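PDB 3C2G: beta-catenin homolog sys-1 from Caenorhabditis elegans, which acts as a transcription coregulator in the Wnt signalling asymmetry pathway, binding the TCF factor pop-1 directly and activating or repressing target genes. Local coordinates for residues I119-S124 with F166-G171; Q139-F144 with P188-I193. All blocks are in the same frame, centred on the assembly; numbering follows the deposited sequence.

Contact 1 of 2, residues I119-S124 with F166-G171; sequences ICNLIS and FEKLVG
C120 and L169 mark the closest approach of the two backbones, CA to CA 5.9 Å, where the last turn of helix 115-122 meets the first turn of helix 167-174. Both helices belong to the all-helical armadillo domain of SYS-1. C120 points at the partner helix and its sulfur presses on backbone as well as side chain: SG lies 3.8 Å from L169 CA and 3.9 Å from K168 CG. Its CB also approaches L169 CD1 (4.1 Å), while I123, in the loop beyond the helix, brings its CD1 to 4.3 Å from L169 CD1. F166, at the N-cap position of helix 167-174, closes one end of the patch. Its ring carries L169 CB over one face, shifted toward the rim, and C120 SG stands 5.5 Å from the F166 ring centroid, 61° off the normal, an oblique sulfur-aromatic contact. R116 adds a cation-pi contact to this ring. The polar margin is formed by N121 and K168. With CG anti to the backbone N (chi1 -171°), K168 starts an extended chain that bends only at its last torsion, and the N121 and K168 side chains cross obliquely. The K168 ammonium has a long, weak ion pair with E117. Nearest to N121 ND2 is K168 CE, at 3.6 Å, with K168 NZ slightly farther at 3.9 Å.

Contact 2 of 2, residues Q139-F144 with P188-I193; sequences QVFQIF and PAIFII
F141 and F144 of helix 134-150 face A189, I190 and I193 of helix 189-198 in a buried helix-helix interface of the armadillo domain. The short axes approach to 9.6 Å and run in roughly the same direction, crossing at 37°. The phenylalanines are three residues apart, hence on one side of their helix; A189 and I193, four apart, likewise share a side of theirs. The backbones come closest at F141 and A189, CA to CA 5.9 Å, and the small alanine is consistent with this. A189 CB touches F141 CD1 at 3.7 Å, lying oblique to the ring. The first torsion of F141 (chi1 -76°) puts CG beside its backbone N, 4.1 Å from A189 CB; farther out on the ring CE1 meets I190 CG1 at 3.6 Å while CZ meets I190 CD1 at 3.9 Å. I193 CD1 touches both aromatics: at the edge of the F141 ring, near its plane, 4.4 Å from F141 CD1, and 3.8 Å from F144 CG. I193 CG1 reinforces the second contact by resting against F144 CB. An alanine in place of F141 would probably open a gap in this interface, leaving I190 CG1 and CD1 without the F141 ring they pack against and I193 CD1 supported here by F144 alone. N187 OD1 accepts a hydrogen bond from A189 N. The side-chain-to-side-chain contacts all join carbon to carbon, which is consistent with pairing by burial and shape rather than by directional polar bonds.

How the contacts relate
Contacts 1 and 2 lie 12 Å apart, centre to centre, and are neighbours in the helical armadillo domain. Their segments alternate along the chain: helices 115-122 and 134-150 are consecutive, as are 167-174 and 189-198, so each contact pairs one helix from the earlier couple with one from the later. The two contacts touch directly, since I123 CG2 packs 3.6 Å from F141 CE2 and I119 CG2 lies 3.9 Å from F144 CZ. Contact 2 is core: every touching residue is buried and apolar. Contact 1 is only partly buried, and accordingly mixes sulfur, aromatic and aliphatic packing with a polar lysine-asparagine margin.

Contact 1 of 2, residues I119-S124 with F166-G171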
loop_
_atom_site.group_PDB
_atom_site.type_symbol
_atom_site.label_atom_id
_atom_site.label_comp_id
_atom_site.label_asym_id
_atom_site.label_seq_id
_atom_site.Cartn_x
_atom_site.Cartn_y
_atom_site.Cartn_z
ATOM N N ILE A 119 22.197 -16.435 22.416
ATOM C CA ILE A 119 22.029 -15.052 21.973
ATOM C C ILE A 119 20.598 -14.594 22.223
ATOM O O ILE A 119 20.359 -13.630 22.947
ATOM C CB ILE A 119 22.400 -14.877 20.472
ATOM C CG1 ILE A 119 23.922 -14.846 20.289
ATOM C CG2 ILE A 119 21.748 -13.628 19.869
ATOM C CD1 ILE A 119 24.590 -13.562 20.701
ATOM N N CYS A 120 19.654 -15.317 21.641
ATOM C CA CYS A 120 18.260 -14.996 21.782
ATOM C C CYS A 120 17.838 -14.933 23.259
ATOM O O CYS A 120 16.947 -14.163 23.626
ATOM C CB CYS A 120 17.421 -15.980 20.971
ATOM S SG CYS A 120 15.951 -16.552 21.799
ATOM N N ASN A 121 18.500 -15.710 24.108
ATOM C CA ASN A 121 18.243 -15.628 25.538
ATOM C C ASN A 121 18.635 -14.299 26.177
ATOM O O ASN A 121 18.014 -13.866 27.136
ATOM C CB ASN A 121 18.909 -16.764 26.292
ATOM C CG ASN A 121 18.144 -17.135 27.535
ATOM O OD1 ASN A 121 18.381 -16.592 28.625
ATOM N ND2 ASN A 121 17.169 -18.030 27.372
ATOM N N LEU A 122 19.659 -13.653 25.635
ATOM C CA LEU A 122 20.117 -12.372 26.152
ATOM C C LEU A 122 19.161 -11.190 25.870
ATOM O O LEU A 122 19.288 -10.139 26.500
ATOM C CB LEU A 122 21.512 -12.061 25.618
ATOM C CG LEU A 122 22.637 -12.989 26.090
ATOM C CD1 LEU A 122 23.681 -13.192 25.000
ATOM C CD2 LEU A 122 23.279 -12.462 27.330
ATOM N N ILE A 123 18.225 -11.350 24.930
ATOM C CA ILE A 123 17.210 -10.309 24.693
ATOM C C ILE A 123 15.850 -10.656 25.291
ATOM O O ILE A 123 14.847 -10.025 24.976
ATOM C CB ILE A 123 17.044 -9.943 23.204
ATOM C CG1 ILE A 123 16.737 -11.188 22.365
ATOM C CG2 ILE A 123 18.262 -9.162 22.715
ATOM C CD1 ILE A 123 16.358 -10.875 20.944
ATOM N N SER A 124 15.821 -11.660 26.156
ATOM C CA SER A 124 14.639 -11.930 26.948
ATOM C C SER A 124 14.210 -10.671 27.701
ATOM O O SER A 124 15.038 -9.964 28.278
ATOM C CB SER A 124 14.899 -13.063 27.930
ATOM O OG SER A 124 13.717 -13.388 28.626
ATOM N N PHE A 166 13.064 -20.007 14.626
ATOM C CA PHE A 166 12.842 -21.071 15.600
ATOM C C PHE A 166 11.950 -20.561 16.726
ATOM O O PHE A 166 12.016 -19.388 17.085
ATOM C CB PHE A 166 14.166 -21.667 16.125
ATOM C CG PHE A 166 15.109 -20.659 16.748
ATOM C CD1 PHE A 166 15.357 -20.677 18.111
ATOM C CD2 PHE A 166 15.779 -19.715 15.963
ATOM C CE1 PHE A 166 16.239 -19.757 18.690
ATOM C CE2 PHE A 166 16.661 -18.785 16.541
ATOM C CZ PHE A 166 16.888 -18.810 17.902
ATOM N N GLU A 167 11.114 -21.444 17.266
ATOM C CA GLU A 167 10.078 -21.051 18.223
ATOM C C GLU A 167 10.573 -20.124 19.347
ATOM O O GLU A 167 9.946 -19.097 19.621
ATOM C CB GLU A 167 9.379 -22.288 18.805
ATOM N N LYS A 168 11.698 -20.477 19.974
ATOM C CA LYS A 168 12.233 -19.727 21.127
ATOM C C LYS A 168 12.432 -18.248 20.818
ATOM O O LYS A 168 12.092 -17.392 21.634
ATOM C CB LYS A 168 13.545 -20.338 21.622
ATOM C CG LYS A 168 14.063 -19.779 22.945
ATOM C CD LYS A 168 15.383 -20.464 23.352
ATOM C CE LYS A 168 15.741 -20.220 24.827
ATOM N NZ LYS A 168 16.513 -21.384 25.414
ATOM N N LEU A 169 12.964 -17.953 19.636
ATOM C CA LEU A 169 13.171 -16.576 19.233
ATOM C C LEU A 169 11.867 -15.798 18.947
ATOM O O LEU A 169 11.745 -14.634 19.340
ATOM C CB LEU A 169 14.151 -16.493 18.061
ATOM C CG LEU A 169 14.434 -15.116 17.447
ATOM C CD1 LEU A 169 14.836 -14.070 18.480
ATOM C CD2 LEU A 169 15.511 -15.242 16.401
ATOM N N VAL A 170 10.904 -16.424 18.277
ATOM C CA VAL A 170 9.673 -15.708 17.938
ATOM C C VAL A 170 8.824 -15.499 19.192
ATOM O O VAL A 170 8.230 -14.428 19.384
ATOM C CB VAL A 170 8.887 -16.339 16.751
ATOM C CG1 VAL A 170 9.662 -16.171 15.459
ATOM C CG2 VAL A 170 8.572 -17.811 16.985
ATOM N N GLY A 171 8.821 -16.511 20.060
ATOM C CA GLY A 171 8.288 -16.387 21.417
ATOM C C GLY A 171 8.908 -15.213 22.157
ATOM O O GLY A 171 8.199 -14.333 22.651
#

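Contact 2 of 2, residues Q139-F144 with P188-I193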
loop_
_atom_site.group_PDB
_atom_site.type_symbol
_atom_site.label_atom_id
_atom_site.label_comp_id
_atom_site.label_asym_id
_atom_site.label_seq_id
_atom_site.Cartn_x
_atom_site.Cartn_y
_atom_site.Cartn_z
ATOM N N GLN A 139 23.086 -4.531 23.577
ATOM C CA GLN A 139 24.165 -4.834 22.666
ATOM C C GLN A 139 23.792 -5.904 21.642
ATOM O O GLN A 139 24.182 -5.819 20.483
ATOM C CB GLN A 139 25.379 -5.272 23.466
ATOM C CG GLN A 139 26.657 -4.879 22.803
ATOM C CD GLN A 139 27.735 -4.588 23.790
ATOM O OE1 GLN A 139 27.950 -5.348 24.752
ATOM N NE2 GLN A 139 28.447 -3.485 23.561
ATOM N N VAL A 140 23.035 -6.907 22.069
ATOM C CA VAL A 140 22.556 -7.925 21.151
ATOM C C VAL A 140 21.550 -7.359 20.121
ATOM O O VAL A 140 21.578 -7.748 18.947
ATOM C CB VAL A 140 21.970 -9.117 21.917
ATOM C CG1 VAL A 140 21.295 -10.100 20.963
ATOM C CG2 VAL A 140 23.075 -9.815 22.728
ATOM N N PHE A 141 20.692 -6.429 20.552
ATOM C CA PHE A 141 19.814 -5.713 19.612
ATOM C C PHE A 141 20.605 -4.936 18.572
ATOM O O PHE A 141 20.211 -4.898 17.416
ATOM C CB PHE A 141 18.812 -4.786 20.324
ATOM C CG PHE A 141 17.659 -5.516 20.958
ATOM C CD1 PHE A 141 16.788 -6.276 20.183
ATOM C CD2 PHE A 141 17.440 -5.439 22.320
ATOM C CE1 PHE A 141 15.722 -6.946 20.758
ATOM C CE2 PHE A 141 16.392 -6.108 22.903
ATOM C CZ PHE A 141 15.522 -6.867 22.118
ATOM N N GLN A 142 21.720 -4.327 18.971
ATOM C CA GLN A 142 22.591 -3.652 17.996
ATOM C C GLN A 142 23.266 -4.614 17.001
ATOM O O GLN A 142 23.523 -4.245 15.853
ATOM C CB GLN A 142 23.654 -2.827 18.703
ATOM C CG GLN A 142 23.199 -1.452 19.145
ATOM C CD GLN A 142 24.165 -0.845 20.138
ATOM O OE1 GLN A 142 25.124 -0.164 19.755
ATOM N NE2 GLN A 142 23.942 -1.119 21.424
ATOM N N ILE A 143 23.554 -5.835 17.449
ATOM C CA ILE A 143 24.192 -6.844 16.611
ATOM C C ILE A 143 23.220 -7.320 15.524
ATOM O O ILE A 143 23.594 -7.423 14.356
ATOM C CB ILE A 143 24.714 -8.030 17.476
ATOM C CG1 ILE A 143 25.992 -7.625 18.226
ATOM C CG2 ILE A 143 24.932 -9.282 16.642
ATOM C CD1 ILE A 143 26.260 -8.464 19.489
ATOM N N PHE A 144 21.976 -7.599 15.920
ATOM C CA PHE A 144 20.917 -7.929 14.971
ATOM C C PHE A 144 20.701 -6.799 13.980
ATOM O O PHE A 144 20.666 -7.022 12.781
ATOM C CB PHE A 144 19.618 -8.201 15.700
ATOM C CG PHE A 144 19.499 -9.587 16.223
ATOM C CD1 PHE A 144 19.435 -10.662 15.357
ATOM C CD2 PHE A 144 19.414 -9.822 17.586
ATOM C CE1 PHE A 144 19.314 -11.966 15.845
ATOM C CE2 PHE A 144 19.282 -11.125 18.083
ATOM C CZ PHE A 144 19.234 -12.196 17.207
ATOM N N PRO A 188 13.341 -0.681 19.183
ATOM C CA PRO A 188 13.001 -0.627 17.750
ATOM C C PRO A 188 13.510 -1.815 16.935
ATOM O O PRO A 188 12.856 -2.226 15.974
ATOM C CB PRO A 188 13.681 0.662 17.275
ATOM C CG PRO A 188 13.751 1.514 18.489
ATOM C CD PRO A 188 13.999 0.559 19.637
ATOM N N ALA A 189 14.661 -2.361 17.316
ATOM C CA ALA A 189 15.233 -3.526 16.647
ATOM C C ALA A 189 14.282 -4.718 16.615
ATOM O O ALA A 189 14.362 -5.540 15.712
ATOM C CB ALA A 189 16.548 -3.924 17.303
ATOM N N ILE A 190 13.399 -4.816 17.604
ATOM C CA ILE A 190 12.357 -5.835 17.594
ATOM C C ILE A 190 11.527 -5.770 16.308
ATOM O O ILE A 190 11.135 -6.804 15.774
ATOM C CB ILE A 190 11.460 -5.735 18.837
ATOM C CG1 ILE A 190 12.214 -6.292 20.045
ATOM C CG2 ILE A 190 10.180 -6.520 18.657
ATOM C CD1 ILE A 190 11.858 -5.633 21.343
ATOM N N PHE A 191 11.302 -4.563 15.793
ATOM C CA PHE A 191 10.604 -4.411 14.525
ATOM C C PHE A 191 11.458 -4.834 13.346
ATOM O O PHE A 191 10.990 -5.554 12.469
ATOM C CB PHE A 191 10.080 -2.978 14.350
ATOM C CG PHE A 191 8.987 -2.628 15.320
ATOM C CD1 PHE A 191 7.683 -3.054 15.095
ATOM C CD2 PHE A 191 9.270 -1.901 16.478
ATOM C CE1 PHE A 191 6.662 -2.743 15.996
ATOM C CE2 PHE A 191 8.267 -1.589 17.389
ATOM C CZ PHE A 191 6.956 -2.007 17.153
ATOM N N ILE A 192 12.710 -4.387 13.328
ATOM C CA ILE A 192 13.661 -4.755 12.271
ATOM C C ILE A 192 13.723 -6.270 12.069
ATOM O O ILE A 192 13.654 -6.744 10.942
ATOM C CB ILE A 192 15.065 -4.186 12.565
ATOM C CG1 ILE A 192 15.011 -2.650 12.684
ATOM C CG2 ILE A 192 16.062 -4.612 11.499
ATOM C CD1 ILE A 192 14.444 -1.920 11.445
ATOM N N ILE A 193 13.789 -7.015 13.168
ATOM C CA ILE A 193 13.885 -8.468 13.136
ATOM C C ILE A 193 12.599 -9.135 12.631
ATOM O O ILE A 193 12.654 -10.012 11.772
ATOM C CB ILE A 193 14.282 -9.035 14.526
ATOM C CG1 ILE A 193 15.654 -8.499 14.940
ATOM C CG2 ILE A 193 14.284 -10.553 14.507
ATOM C CD1 ILE A 193 15.887 -8.470 16.420
#